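Local coordinates for acyl-CoA dehydrogenase family protein (Porphyromonas gingivalis, PDB 2OKU) that forms the C-terminal helical domain of a probable FAD-dependent acyl-CoA dehydrogenase, from a family of flavoproteins that oxidise acyl-CoA thioesters, at residues Q32-A37 and V97-G102; A47-V52 and E70-A75; D62-R67 and R114-E119. All coordinates share one frame; numbering follows the deposited sequence.

The three contacts involve the long helices 32-53, 58-87 and 92-115 and the tail that follows the last. Contact 1 joins the first and third, contact 2 the first and second, and contact 3 the second and the tail. Contact 2, near the centre of the chain, is fully buried, contact 1 largely buried but farther out, and contact 3, whose centre lies about 16 Å from that of the chain, only partly buried. Contacts 1 and 3 lie on opposite sides of that centre. The chemistry follows: aliphatic and selenium-bearing side chains inside, with one threonine hydroxyl; stacked phenylalanines and an amide at the edge. Contacts 2 and 3 meet through Arg114, which packs on Leu48 and Phe51.

Contact 1: Q32-A37 and V97-G102; sequences QPMKEA and VYLRYG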
ATOM      1  N   GLN A  32     -11.469  -8.650 -10.160  1.00 22.64           N
ATOM      2  CA  GLN A  32     -11.824  -7.776 -11.263  1.00 22.59           C
ATOM      3  C   GLN A  32     -12.371  -6.406 -10.799  1.00 22.45           C
ATOM      4  O   GLN A  32     -12.002  -5.379 -11.353  1.00 21.23           O
ATOM      5  CB  GLN A  32     -12.776  -8.486 -12.233  1.00 22.80           C
ATOM      6  CG  GLN A  32     -13.130  -7.708 -13.500  1.00 24.24           C
ATOM      7  CD  GLN A  32     -11.933  -7.432 -14.409  1.00 25.79           C
ATOM      8  OE1 GLN A  32     -11.024  -8.244 -14.502  1.00 25.57           O
ATOM      9  NE2 GLN A  32     -11.941  -6.282 -15.086  1.00 28.00           N
ATOM     10  N   PRO A  33     -13.260  -6.382  -9.785  1.00 22.65           N
ATOM     11  CA  PRO A  33     -13.698  -5.060  -9.309  1.00 22.12           C
ATOM     12  C   PRO A  33     -12.547  -4.184  -8.822  1.00 22.01           C
ATOM     13  O   PRO A  33     -12.522  -2.981  -9.125  1.00 20.08           O
ATOM     14  CB  PRO A  33     -14.686  -5.399  -8.177  1.00 21.90           C
ATOM     15  CG  PRO A  33     -15.231  -6.767  -8.580  1.00 23.32           C
ATOM     16  CD  PRO A  33     -13.981  -7.471  -9.099  1.00 22.70           C
HETATM   17  N   MSE A  34     -11.580  -4.776  -8.121  1.00 22.92           N
HETATM   18  CA  MSE A  34     -10.437  -4.015  -7.681  1.00 24.14           C
HETATM   19  C   MSE A  34      -9.638  -3.493  -8.869  1.00 22.08           C
HETATM   20  O   MSE A  34      -9.221  -2.345  -8.859  1.00 20.14           O
HETATM   21  CB  MSE A  34      -9.514  -4.802  -6.748  1.00 23.83           C
HETATM   22  CG  MSE A  34      -8.339  -3.958  -6.283  1.00 24.61           C
HETATM   23 SE   MSE A  34      -7.341  -4.899  -4.843  1.00 37.23          SE
HETATM   24  CE  MSE A  34      -6.153  -3.381  -4.339  1.00 26.65           C
ATOM     25  N   LYS A  35      -9.442  -4.325  -9.890  1.00 22.01           N
ATOM     26  CA  LYS A  35      -8.736  -3.898 -11.090  1.00 22.48           C
ATOM     27  C   LYS A  35      -9.420  -2.678 -11.760  1.00 21.99           C
ATOM     28  O   LYS A  35      -8.755  -1.706 -12.157  1.00 20.80           O
ATOM     29  CB  LYS A  35      -8.603  -5.076 -12.054  1.00 22.82           C
ATOM     30  CG  LYS A  35      -7.896  -4.763 -13.322  1.00 23.99           C
ATOM     31  CD  LYS A  35      -7.609  -6.057 -14.089  1.00 23.94           C
ATOM     32  CE  LYS A  35      -7.022  -5.783 -15.390  1.00 25.27           C
ATOM     33  NZ  LYS A  35      -6.967  -7.001 -16.248  1.00 22.55           N
ATOM     34  N   GLU A  36     -10.747  -2.716 -11.849  1.00 21.05           N
ATOM     35  CA  GLU A  36     -11.516  -1.627 -12.427  1.00 21.50           C
ATOM     36  C   GLU A  36     -11.465  -0.361 -11.553  1.00 20.58           C
ATOM     37  O   GLU A  36     -11.347   0.748 -12.081  1.00 19.98           O
ATOM     38  CB  GLU A  36     -12.962  -2.067 -12.690  1.00 21.71           C
ATOM     39  CG  GLU A  36     -13.018  -3.138 -13.790  1.00 22.34           C
ATOM     40  CD  GLU A  36     -14.384  -3.806 -13.973  1.00 25.07           C
ATOM     41  OE1 GLU A  36     -15.337  -3.479 -13.230  1.00 29.20           O
ATOM     42  OE2 GLU A  36     -14.484  -4.676 -14.874  1.00 26.72           O
ATOM     43  N   ALA A  37     -11.528  -0.527 -10.240  1.00 20.21           N
ATOM     44  CA  ALA A  37     -11.395   0.625  -9.318  1.00 20.02           C
ATOM     45  C   ALA A  37     -10.017   1.295  -9.447  1.00 19.68           C
ATOM     46  O   ALA A  37      -9.908   2.520  -9.441  1.00 19.15           O
ATOM     47  CB  ALA A  37     -11.625   0.183  -7.878  1.00 20.27           C
ATOM     48  N   VAL A  97      -9.287  -3.364   1.585  1.00 23.88           N
ATOM     49  CA  VAL A  97      -9.309  -2.287   2.575  1.00 24.19           C
ATOM     50  C   VAL A  97      -8.257  -1.196   2.271  1.00 23.38           C
ATOM     51  O   VAL A  97      -8.554   0.009   2.390  1.00 22.82           O
ATOM     52  CB  VAL A  97      -9.186  -2.849   4.005  1.00 24.62           C
ATOM     53  CG1 VAL A  97      -9.093  -1.699   5.038  1.00 25.18           C
ATOM     54  CG2 VAL A  97     -10.405  -3.745   4.299  1.00 25.77           C
ATOM     55  N   TYR A  98      -7.041  -1.594   1.870  1.00 21.80           N
ATOM     56  CA  TYR A  98      -6.039  -0.633   1.424  1.00 22.58           C
ATOM     57  C   TYR A  98      -6.554   0.176   0.220  1.00 21.79           C
ATOM     58  O   TYR A  98      -6.278   1.349   0.131  1.00 22.28           O
ATOM     59  CB  TYR A  98      -4.692  -1.288   1.080  1.00 22.67           C
ATOM     60  CG  TYR A  98      -3.745  -1.483   2.277  1.00 22.71           C
ATOM     61  CD1 TYR A  98      -4.027  -2.420   3.287  1.00 23.98           C
ATOM     62  CD2 TYR A  98      -2.604  -0.706   2.411  1.00 24.74           C
ATOM     63  CE1 TYR A  98      -3.177  -2.587   4.359  1.00 24.28           C
ATOM     64  CE2 TYR A  98      -1.757  -0.863   3.479  1.00 23.85           C
ATOM     65  CZ  TYR A  98      -2.033  -1.812   4.444  1.00 23.92           C
ATOM     66  OH  TYR A  98      -1.175  -1.925   5.512  1.00 24.25           O
ATOM     67  N   LEU A  99      -7.302  -0.459  -0.689  1.00 22.32           N
ATOM     68  CA  LEU A  99      -7.945   0.266  -1.813  1.00 21.76           C
ATOM     69  C   LEU A  99      -8.820   1.431  -1.320  1.00 20.55           C
ATOM     70  O   LEU A  99      -8.780   2.511  -1.882  1.00 19.89           O
ATOM     71  CB  LEU A  99      -8.787  -0.692  -2.660  1.00 22.01           C
ATOM     72  CG  LEU A  99      -9.687  -0.078  -3.762  1.00 23.07           C
ATOM     73  CD1 LEU A  99      -8.819   0.311  -4.938  1.00 25.60           C
ATOM     74  CD2 LEU A  99     -10.775  -1.062  -4.224  1.00 24.62           C
ATOM     75  N   ARG A 100      -9.579   1.191  -0.250  0.50 20.17           N
ATOM     76  CA  ARG A 100     -10.479   2.199   0.320  0.50 20.58           C
ATOM     77  C   ARG A 100      -9.684   3.369   0.851  0.50 20.36           C
ATOM     78  O   ARG A 100     -10.054   4.510   0.651  0.50 20.46           O
ATOM     79  CB  ARG A 100     -11.319   1.603   1.459  0.50 20.34           C
ATOM     80  CG  ARG A 100     -12.149   0.391   1.057  0.50 20.57           C
ATOM     81  CD  ARG A 100     -12.867   0.643  -0.252  0.50 20.31           C
ATOM     82  NE  ARG A 100     -13.433  -0.560  -0.839  0.50 21.08           N
ATOM     83  CZ  ARG A 100     -13.985  -0.591  -2.043  0.50 20.24           C
ATOM     84  NH1 ARG A 100     -14.036   0.507  -2.789  0.50 18.07           N
ATOM     85  NH2 ARG A 100     -14.473  -1.725  -2.508  0.50 22.55           N
ATOM     86  N   TYR A 101      -8.590   3.050   1.526  1.00 20.78           N
ATOM     87  CA  TYR A 101      -7.658   4.049   2.026  1.00 20.71           C
ATOM     88  C   TYR A 101      -7.129   4.912   0.885  1.00 19.21           C
ATOM     89  O   TYR A 101      -7.192   6.130   0.954  1.00 19.92           O
ATOM     90  CB  TYR A 101      -6.513   3.371   2.742  1.00 21.94           C
ATOM     91  CG  TYR A 101      -5.455   4.309   3.272  1.00 21.75           C
ATOM     92  CD1 TYR A 101      -5.643   5.017   4.445  1.00 25.41           C
ATOM     93  CD2 TYR A 101      -4.278   4.501   2.581  1.00 24.49           C
ATOM     94  CE1 TYR A 101      -4.650   5.898   4.926  1.00 24.93           C
ATOM     95  CE2 TYR A 101      -3.310   5.369   3.030  1.00 24.68           C
ATOM     96  CZ  TYR A 101      -3.484   6.055   4.206  1.00 25.61           C
ATOM     97  OH  TYR A 101      -2.465   6.909   4.633  1.00 26.26           O
ATOM     98  N   GLY A 102      -6.645   4.261  -0.173  1.00 18.94           N
ATOM     99  CA  GLY A 102      -6.137   4.968  -1.329  1.00 18.72           C
ATOM    100  C   GLY A 102      -7.210   5.822  -1.969  1.00 18.11           C
ATOM    101  O   GLY A 102      -6.963   6.952  -2.355  1.00 18.61           O
TER
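Leu99 carries the apolar packing here, meeting two residues one turn apart on the other helix. Its two methyl groups both settle against Ala37: CD2 is 4.0 Å from Ala37 CB, with CD1 at nearly the same distance, so the fork of the leucine straddles the alanine methyl. Met34, present as selenomethionine, meets Leu99 nearer its backbone, CE lying 4.1 Å from Leu99 CB. The methionine chain is fully extended, chi1 -179°, and this stretch carries its tip across the gap; Met34 and Leu99 overlap side by side, pointing opposite ways.

No hydrogen bond crosses between the two segments; the polar bond here lies within 32-37. Gln32 NE2 donates to Glu36 OE2 at 3.0 Å, one turn along, nearly straight at 168°. OE2 is met on its anti side, 34° out of the carboxylate plane.

The two helices, 32-53 and 92-115, run in the same direction, while helix 58-87 runs against both and closes one side of the seam, its Met82 touching Met34. Leu99 also packs on Leu38 and Met41. Helix 92-115 faces the second subunit too, where Tyr98 OH hydrogen-bonds His74 of the neighbouring chain.

Contact 2: A47-V52 and E70-A75; sequences ALIAFV and EMTAHA
Leu48 and Met71 both set CG anti to the backbone N, at chi1 -171° and -172°, which points both side chains into the gap between helices 32-53 and 58-87. The methionine, a selenomethionine in this model, then bends at its second torsion (77°), which swings the selenium aside and lays the CG-SE portion across the end of the leucine. Ile49 takes the other course: CG1 lies anti to the carbonyl carbon, and the chain continues extended to carry its CD1 methyl to Thr72.

The result is two neighbouring crossings, each at about a right angle. In the first, Leu48 CD2 rests 3.9 Å from Met71 SE and 4.0 Å from Met71 CG, a single methyl seated against the bend of the longer chain. In the second, Ile49 CD1 approaches Thr72 OG1 to 3.7 Å. The backbones come nearest at Leu48 CA and Met71 CA, 8.2 Å apart, and the side chains make the contacts. The two helices are successive and run in opposite senses, as the arms of a helical hairpin. Leu68 adds to the same interface by touching both Leu48 and Ile49, and Ile9 of helix 7-11 packs on both Ile49 and Thr72.

Every residue that touches across this interface is buried, and no hydrogen bond joins the two segments. The threonine hydroxyl could look out of place against a methyl, but Thr72 OG1 is hydrogen-bonded to Leu68 O, one turn back on its own helix. Its polarity is therefore met locally, and what holds the two helices together at this level is dispersion and the fit of branched against bent side chains, with no directional bond across the gap.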
ATOM      1  N   ALA A  47      -5.968  12.978 -14.587  1.00 20.66           N
ATOM      2  CA  ALA A  47      -6.854  14.132 -14.778  1.00 20.81           C
ATOM      3  C   ALA A  47      -6.449  15.269 -13.851  1.00 20.45           C
ATOM      4  O   ALA A  47      -6.436  16.415 -14.263  1.00 21.10           O
ATOM      5  CB  ALA A  47      -8.313  13.757 -14.555  1.00 20.93           C
ATOM      6  N   LEU A  48      -6.104  14.955 -12.608  1.00 20.10           N
ATOM      7  CA  LEU A  48      -5.701  16.003 -11.639  1.00 20.34           C
ATOM      8  C   LEU A  48      -4.363  16.643 -12.029  1.00 20.36           C
ATOM      9  O   LEU A  48      -4.197  17.851 -11.937  1.00 19.94           O
ATOM     10  CB  LEU A  48      -5.622  15.454 -10.211  1.00 20.12           C
ATOM     11  CG  LEU A  48      -5.436  16.535  -9.141  1.00 20.31           C
ATOM     12  CD1 LEU A  48      -6.699  17.429  -9.060  1.00 18.57           C
ATOM     13  CD2 LEU A  48      -5.110  15.907  -7.766  1.00 20.90           C
ATOM     14  N   ILE A  49      -3.421  15.821 -12.498  1.00 20.75           N
ATOM     15  CA  ILE A  49      -2.158  16.350 -13.011  1.00 21.23           C
ATOM     16  C   ILE A  49      -2.425  17.329 -14.152  1.00 21.50           C
ATOM     17  O   ILE A  49      -1.858  18.424 -14.139  1.00 21.94           O
ATOM     18  CB  ILE A  49      -1.215  15.215 -13.473  1.00 20.73           C
ATOM     19  CG1 ILE A  49      -0.758  14.441 -12.233  1.00 21.42           C
ATOM     20  CG2 ILE A  49      -0.010  15.784 -14.299  1.00 20.39           C
ATOM     21  CD1 ILE A  49      -0.132  13.036 -12.503  1.00 21.21           C
ATOM     22  N   ALA A  50      -3.288  16.939 -15.106  1.00 21.67           N
ATOM     23  CA  ALA A  50      -3.701  17.814 -16.232  1.00 22.24           C
ATOM     24  C   ALA A  50      -4.360  19.098 -15.752  1.00 22.18           C
ATOM     25  O   ALA A  50      -4.084  20.179 -16.289  1.00 22.73           O
ATOM     26  CB  ALA A  50      -4.638  17.077 -17.197  1.00 21.43           C
ATOM     27  N   PHE A  51      -5.239  18.980 -14.765  1.00 22.14           N
ATOM     28  CA  PHE A  51      -5.889  20.149 -14.162  1.00 23.39           C
ATOM     29  C   PHE A  51      -4.859  21.200 -13.722  1.00 23.92           C
ATOM     30  O   PHE A  51      -5.050  22.404 -13.957  1.00 24.69           O
ATOM     31  CB  PHE A  51      -6.808  19.737 -13.002  1.00 23.58           C
ATOM     32  CG  PHE A  51      -7.328  20.894 -12.203  1.00 22.96           C
ATOM     33  CD1 PHE A  51      -8.479  21.559 -12.598  1.00 25.53           C
ATOM     34  CD2 PHE A  51      -6.654  21.338 -11.083  1.00 23.43           C
ATOM     35  CE1 PHE A  51      -8.965  22.658 -11.865  1.00 26.08           C
ATOM     36  CE2 PHE A  51      -7.121  22.414 -10.346  1.00 24.89           C
ATOM     37  CZ  PHE A  51      -8.274  23.076 -10.726  1.00 25.90           C
ATOM     38  N   VAL A  52      -3.779  20.748 -13.101  1.00 23.66           N
ATOM     39  CA  VAL A  52      -2.715  21.642 -12.609  1.00 24.31           C
ATOM     40  C   VAL A  52      -1.782  22.121 -13.741  1.00 25.26           C
ATOM     41  O   VAL A  52      -1.570  23.335 -13.904  1.00 26.48           O
ATOM     42  CB  VAL A  52      -1.863  20.975 -11.487  1.00 23.44           C
ATOM     43  CG1 VAL A  52      -0.686  21.879 -11.079  1.00 22.57           C
ATOM     44  CG2 VAL A  52      -2.731  20.624 -10.246  1.00 19.59           C
ATOM     45  N   GLU A  70       1.740  12.091  -4.528  1.00 19.74           N
ATOM     46  CA  GLU A  70       0.877  11.276  -3.687  1.00 21.07           C
ATOM     47  C   GLU A  70      -0.320  10.690  -4.436  1.00 19.85           C
ATOM     48  O   GLU A  70      -0.644   9.518  -4.268  1.00 19.27           O
ATOM     49  CB  GLU A  70       0.368  12.085  -2.514  1.00 22.02           C
ATOM     50  CG  GLU A  70       1.429  12.442  -1.521  1.00 25.25           C
ATOM     51  CD  GLU A  70       0.831  13.304  -0.409  1.00 28.72           C
ATOM     52  OE1 GLU A  70      -0.253  12.900   0.142  1.00 34.75           O
ATOM     53  OE2 GLU A  70       1.434  14.356  -0.118  1.00 36.68           O
HETATM   54  N   MSE A  71      -0.958  11.525  -5.255  1.00 19.78           N
HETATM   55  CA  MSE A  71      -2.107  11.123  -6.045  1.00 20.20           C
HETATM   56  C   MSE A  71      -1.724   9.923  -6.922  1.00 19.80           C
HETATM   57  O   MSE A  71      -2.460   8.926  -7.034  1.00 20.77           O
HETATM   58  CB  MSE A  71      -2.566  12.312  -6.902  1.00 20.45           C
HETATM   59  CG  MSE A  71      -3.861  12.084  -7.624  1.00 22.68           C
HETATM   60 SE   MSE A  71      -5.364  12.286  -6.323  1.00 29.99          SE
HETATM   61  CE  MSE A  71      -6.817  11.884  -7.628  1.00 23.72           C
ATOM     62  N   THR A  72      -0.540  10.002  -7.518  1.00 18.62           N
ATOM     63  CA  THR A  72      -0.019   8.921  -8.320  1.00 18.24           C
ATOM     64  C   THR A  72       0.327   7.677  -7.498  1.00 18.12           C
ATOM     65  O   THR A  72       0.018   6.551  -7.926  1.00 18.16           O
ATOM     66  CB  THR A  72       1.220   9.403  -9.148  1.00 18.69           C
ATOM     67  OG1 THR A  72       0.842  10.538  -9.959  1.00 19.79           O
ATOM     68  CG2 THR A  72       1.724   8.271 -10.041  1.00 18.53           C
ATOM     69  N   ALA A  73       1.007   7.880  -6.372  1.00 18.17           N
ATOM     70  CA  ALA A  73       1.408   6.816  -5.457  1.00 18.63           C
ATOM     71  C   ALA A  73       0.209   5.943  -5.056  1.00 18.75           C
ATOM     72  O   ALA A  73       0.294   4.701  -5.032  1.00 19.43           O
ATOM     73  CB  ALA A  73       2.099   7.409  -4.198  1.00 19.27           C
ATOM     74  N   HIS A  74      -0.930   6.564  -4.756  1.00 18.68           N
ATOM     75  CA  HIS A  74      -2.112   5.778  -4.364  1.00 18.94           C
ATOM     76  C   HIS A  74      -2.515   4.780  -5.456  1.00 19.51           C
ATOM     77  O   HIS A  74      -2.807   3.599  -5.167  1.00 19.58           O
ATOM     78  CB  HIS A  74      -3.287   6.683  -3.952  1.00 18.68           C
ATOM     79  CG  HIS A  74      -3.009   7.458  -2.714  1.00 18.24           C
ATOM     80  ND1 HIS A  74      -2.701   6.846  -1.521  1.00 17.81           N
ATOM     81  CD2 HIS A  74      -2.944   8.789  -2.490  1.00 19.99           C
ATOM     82  CE1 HIS A  74      -2.428   7.775  -0.618  1.00 18.91           C
ATOM     83  NE2 HIS A  74      -2.606   8.964  -1.172  1.00 18.20           N
ATOM     84  N   ALA A  75      -2.516   5.235  -6.710  1.00 18.99           N
ATOM     85  CA  ALA A  75      -2.808   4.349  -7.835  1.00 19.99           C
ATOM     86  C   ALA A  75      -1.763   3.257  -8.045  1.00 19.83           C
ATOM     87  O   ALA A  75      -2.134   2.108  -8.268  1.00 20.26           O
ATOM     88  CB  ALA A  75      -2.995   5.168  -9.139  1.00 20.45           C
TER

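Contact 3: D62-R67 and R114-E119; sequences DFQARR and RAFRPE
An offset (parallel-displaced) aromatic stack fastens the C-terminal tail, where it leaves helix 92-115, to helix 58-87 of the helical bundle. Phe63 from the helix and Phe116 from the tail reach toward each other from facing backbones; their centroids are 4.7 Å apart and their planes 24° from parallel. The overlap is partial: Phe63 CE2 lies over one face of Phe116, toward its rim, and comes within a tight 3.3 Å of Phe116 CZ. Phe116 has an extended backbone, and its CG stands anti to the backbone N (chi1 -175°), which turns the ring back toward the bundle. Leu121, farther along the tail, touches both phenylalanines, while Tyr112 packs on Phe63.

Gln64 reaches the base of the Phe116 ring. Its NE2 sits 3.6 Å from Phe116 CD2, approaching obliquely, with amide and ring planes steeply inclined to each other at 71°. The other end of the amide is taken up by Arg67, which limits how freely it can rotate. Arg67 NH1 lies over one face of Phe63, 3.6 Å above the ring plane and displaced toward the rim; from there Arg67 NH1 also donates to Gln64 OE1 at 3.0 Å, somewhat bent and tilted from the carbonyl plane.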
ATOM      1  N   ASP A  62       4.751  23.817  -8.598  1.00 24.06           N
ATOM      2  CA  ASP A  62       5.689  23.595  -7.521  1.00 24.29           C
ATOM      3  C   ASP A  62       4.981  23.387  -6.179  1.00 23.84           C
ATOM      4  O   ASP A  62       5.364  22.532  -5.372  1.00 24.32           O
ATOM      5  CB  ASP A  62       6.641  24.795  -7.422  1.00 25.47           C
ATOM      6  CG  ASP A  62       7.544  24.920  -8.624  1.00 30.29           C
ATOM      7  OD1 ASP A  62       7.699  23.929  -9.390  1.00 36.53           O
ATOM      8  OD2 ASP A  62       8.096  26.024  -8.822  1.00 36.29           O
ATOM      9  N   PHE A  63       3.944  24.181  -5.935  1.00 23.50           N
ATOM     10  CA  PHE A  63       3.172  24.088  -4.680  1.00 22.57           C
ATOM     11  C   PHE A  63       2.418  22.740  -4.554  1.00 21.70           C
ATOM     12  O   PHE A  63       2.337  22.154  -3.472  1.00 21.90           O
ATOM     13  CB  PHE A  63       2.190  25.256  -4.612  1.00 22.48           C
ATOM     14  CG  PHE A  63       1.306  25.222  -3.429  1.00 22.78           C
ATOM     15  CD1 PHE A  63       1.805  25.495  -2.157  1.00 23.13           C
ATOM     16  CD2 PHE A  63      -0.047  24.916  -3.574  1.00 23.03           C
ATOM     17  CE1 PHE A  63       0.960  25.454  -1.039  1.00 24.88           C
ATOM     18  CE2 PHE A  63      -0.895  24.861  -2.470  1.00 23.36           C
ATOM     19  CZ  PHE A  63      -0.401  25.134  -1.199  1.00 23.98           C
ATOM     20  N   GLN A  64       1.857  22.285  -5.673  1.00 20.98           N
ATOM     21  CA  GLN A  64       1.041  21.073  -5.726  1.00 20.65           C
ATOM     22  C   GLN A  64       1.837  19.825  -6.045  1.00 20.99           C
ATOM     23  O   GLN A  64       1.277  18.724  -6.064  1.00 20.60           O
ATOM     24  CB  GLN A  64      -0.059  21.227  -6.776  1.00 20.19           C
ATOM     25  CG  GLN A  64      -1.021  22.411  -6.601  1.00 19.85           C
ATOM     26  CD  GLN A  64      -1.871  22.359  -5.339  1.00 20.59           C
ATOM     27  OE1 GLN A  64      -1.503  21.727  -4.345  1.00 20.35           O
ATOM     28  NE2 GLN A  64      -3.008  23.070  -5.359  1.00 22.19           N
ATOM     29  N   ALA A  65       3.135  19.971  -6.299  1.00 20.86           N
ATOM     30  CA  ALA A  65       3.977  18.830  -6.724  1.00 21.06           C
ATOM     31  C   ALA A  65       3.883  17.589  -5.856  1.00 21.43           C
ATOM     32  O   ALA A  65       3.637  16.492  -6.368  1.00 20.66           O
ATOM     33  CB  ALA A  65       5.471  19.257  -6.892  1.00 20.48           C
ATOM     34  N   ARG A  66       4.078  17.739  -4.553  1.00 21.55           N
ATOM     35  CA  ARG A  66       4.030  16.604  -3.651  1.00 23.64           C
ATOM     36  C   ARG A  66       2.640  15.940  -3.654  1.00 21.57           C
ATOM     37  O   ARG A  66       2.546  14.716  -3.597  1.00 20.42           O
ATOM     38  CB  ARG A  66       4.401  17.014  -2.253  1.00 24.88           C
ATOM     39  CG  ARG A  66       4.358  15.900  -1.274  1.00 28.51           C
ATOM     40  CD  ARG A  66       4.571  16.401   0.133  1.00 32.64           C
ATOM     41  NE  ARG A  66       5.929  16.884   0.373  1.00 40.24           N
ATOM     42  CZ  ARG A  66       6.374  17.228   1.583  1.00 43.52           C
ATOM     43  NH1 ARG A  66       5.555  17.133   2.635  1.00 46.79           N
ATOM     44  NH2 ARG A  66       7.633  17.649   1.752  1.00 43.96           N
ATOM     45  N   ARG A  67       1.571  16.735  -3.745  1.00 20.60           N
ATOM     46  CA  ARG A  67       0.207  16.159  -3.853  1.00 21.61           C
ATOM     47  C   ARG A  67      -0.011  15.354  -5.147  1.00 20.41           C
ATOM     48  O   ARG A  67      -0.686  14.316  -5.141  1.00 20.50           O
ATOM     49  CB  ARG A  67      -0.852  17.256  -3.734  1.00 21.02           C
ATOM     50  CG  ARG A  67      -0.993  17.745  -2.340  1.00 22.34           C
ATOM     51  CD  ARG A  67      -1.968  18.903  -2.256  1.00 24.56           C
ATOM     52  NE  ARG A  67      -1.780  19.456  -0.966  1.00 28.57           N
ATOM     53  CZ  ARG A  67      -1.063  20.543  -0.655  1.00 25.27           C
ATOM     54  NH1 ARG A  67      -0.494  21.345  -1.535  1.00 25.20           N
ATOM     55  NH2 ARG A  67      -0.968  20.833   0.596  1.00 26.03           N
ATOM     56  N   ARG A 114      -8.387  20.935  -6.576  1.00 21.83           N
ATOM     57  CA  ARG A 114      -9.401  21.542  -7.434  1.00 22.60           C
ATOM     58  C   ARG A 114     -10.073  22.787  -6.826  1.00 23.16           C
ATOM     59  O   ARG A 114     -10.535  23.656  -7.564  1.00 25.03           O
ATOM     60  CB  ARG A 114     -10.430  20.484  -7.846  1.00 22.61           C
ATOM     61  CG  ARG A 114      -9.833  19.490  -8.866  1.00 21.89           C
ATOM     62  CD  ARG A 114     -10.844  18.432  -9.299  1.00 23.10           C
ATOM     63  NE  ARG A 114     -10.203  17.441 -10.163  1.00 20.90           N
ATOM     64  CZ  ARG A 114     -10.039  17.591 -11.473  1.00 23.52           C
ATOM     65  NH1 ARG A 114     -10.495  18.677 -12.082  1.00 23.88           N
ATOM     66  NH2 ARG A 114      -9.451  16.640 -12.183  1.00 22.19           N
ATOM     67  N   ALA A 115     -10.122  22.867  -5.505  1.00 24.15           N
ATOM     68  CA  ALA A 115     -10.711  24.021  -4.809  1.00 24.38           C
ATOM     69  C   ALA A 115      -9.688  25.138  -4.573  1.00 25.14           C
ATOM     70  O   ALA A 115     -10.048  26.251  -4.212  1.00 24.34           O
ATOM     71  CB  ALA A 115     -11.326  23.597  -3.514  1.00 24.31           C
ATOM     72  N   PHE A 116      -8.412  24.843  -4.779  1.00 25.32           N
ATOM     73  CA  PHE A 116      -7.354  25.774  -4.411  1.00 26.09           C
ATOM     74  C   PHE A 116      -7.320  26.967  -5.364  1.00 26.64           C
ATOM     75  O   PHE A 116      -7.317  26.804  -6.568  1.00 27.05           O
ATOM     76  CB  PHE A 116      -5.996  25.058  -4.387  1.00 24.89           C
ATOM     77  CG  PHE A 116      -4.871  25.922  -3.911  1.00 24.70           C
ATOM     78  CD1 PHE A 116      -4.710  26.181  -2.560  1.00 25.01           C
ATOM     79  CD2 PHE A 116      -3.983  26.495  -4.810  1.00 23.46           C
ATOM     80  CE1 PHE A 116      -3.664  27.012  -2.100  1.00 24.88           C
ATOM     81  CE2 PHE A 116      -2.928  27.318  -4.356  1.00 23.88           C
ATOM     82  CZ  PHE A 116      -2.779  27.571  -3.003  1.00 23.79           C
ATOM     83  N   ARG A 117      -7.302  28.173  -4.820  1.00 27.83           N
ATOM     84  CA  ARG A 117      -7.203  29.375  -5.656  1.00 28.72           C
ATOM     85  C   ARG A 117      -5.727  29.761  -5.797  1.00 28.51           C
ATOM     86  O   ARG A 117      -5.066  30.016  -4.789  1.00 27.67           O
ATOM     87  CB  ARG A 117      -7.996  30.519  -5.026  1.00 29.76           C
ATOM     88  CG  ARG A 117      -9.446  30.171  -4.614  1.00 31.56           C
ATOM     89  CD  ARG A 117     -10.240  31.433  -4.201  1.00 34.33           C
ATOM     90  NE  ARG A 117      -9.967  32.540  -5.131  1.00 40.47           N
ATOM     91  CZ  ARG A 117      -9.184  33.599  -4.883  1.00 42.51           C
ATOM     92  NH1 ARG A 117      -8.589  33.763  -3.692  1.00 44.03           N
ATOM     93  NH2 ARG A 117      -9.008  34.517  -5.834  1.00 41.82           N
ATOM     94  N   PRO A 118      -5.190  29.786  -7.032  1.00 28.53           N
ATOM     95  CA  PRO A 118      -3.778  30.105  -7.291  1.00 28.63           C
ATOM     96  C   PRO A 118      -3.318  31.465  -6.733  1.00 28.63           C
ATOM     97  O   PRO A 118      -2.155  31.616  -6.353  1.00 27.43           O
ATOM     98  CB  PRO A 118      -3.706  30.089  -8.811  1.00 29.12           C
ATOM     99  CG  PRO A 118      -4.730  29.080  -9.182  1.00 29.83           C
ATOM    100  CD  PRO A 118      -5.874  29.421  -8.285  1.00 29.36           C
ATOM    101  N   GLU A 119      -4.263  32.399  -6.643  1.00 28.58           N
ATOM    102  CA  GLU A 119      -4.072  33.709  -6.014  1.00 29.28           C
ATOM    103  C   GLU A 119      -3.612  33.633  -4.544  1.00 28.57           C
ATOM    104  O   GLU A 119      -3.112  34.623  -3.987  1.00 28.03           O
ATOM    105  CB  GLU A 119      -5.385  34.523  -6.096  1.00 29.91           C
ATOM    106  CG  GLU A 119      -5.913  34.771  -7.530  1.00 33.37           C
ATOM    107  CD  GLU A 119      -6.390  33.492  -8.257  1.00 38.66           C
ATOM    108  OE1 GLU A 119      -6.985  32.606  -7.596  1.00 38.83           O
ATOM    109  OE2 GLU A 119      -6.148  33.370  -9.490  1.00 44.29           O
TER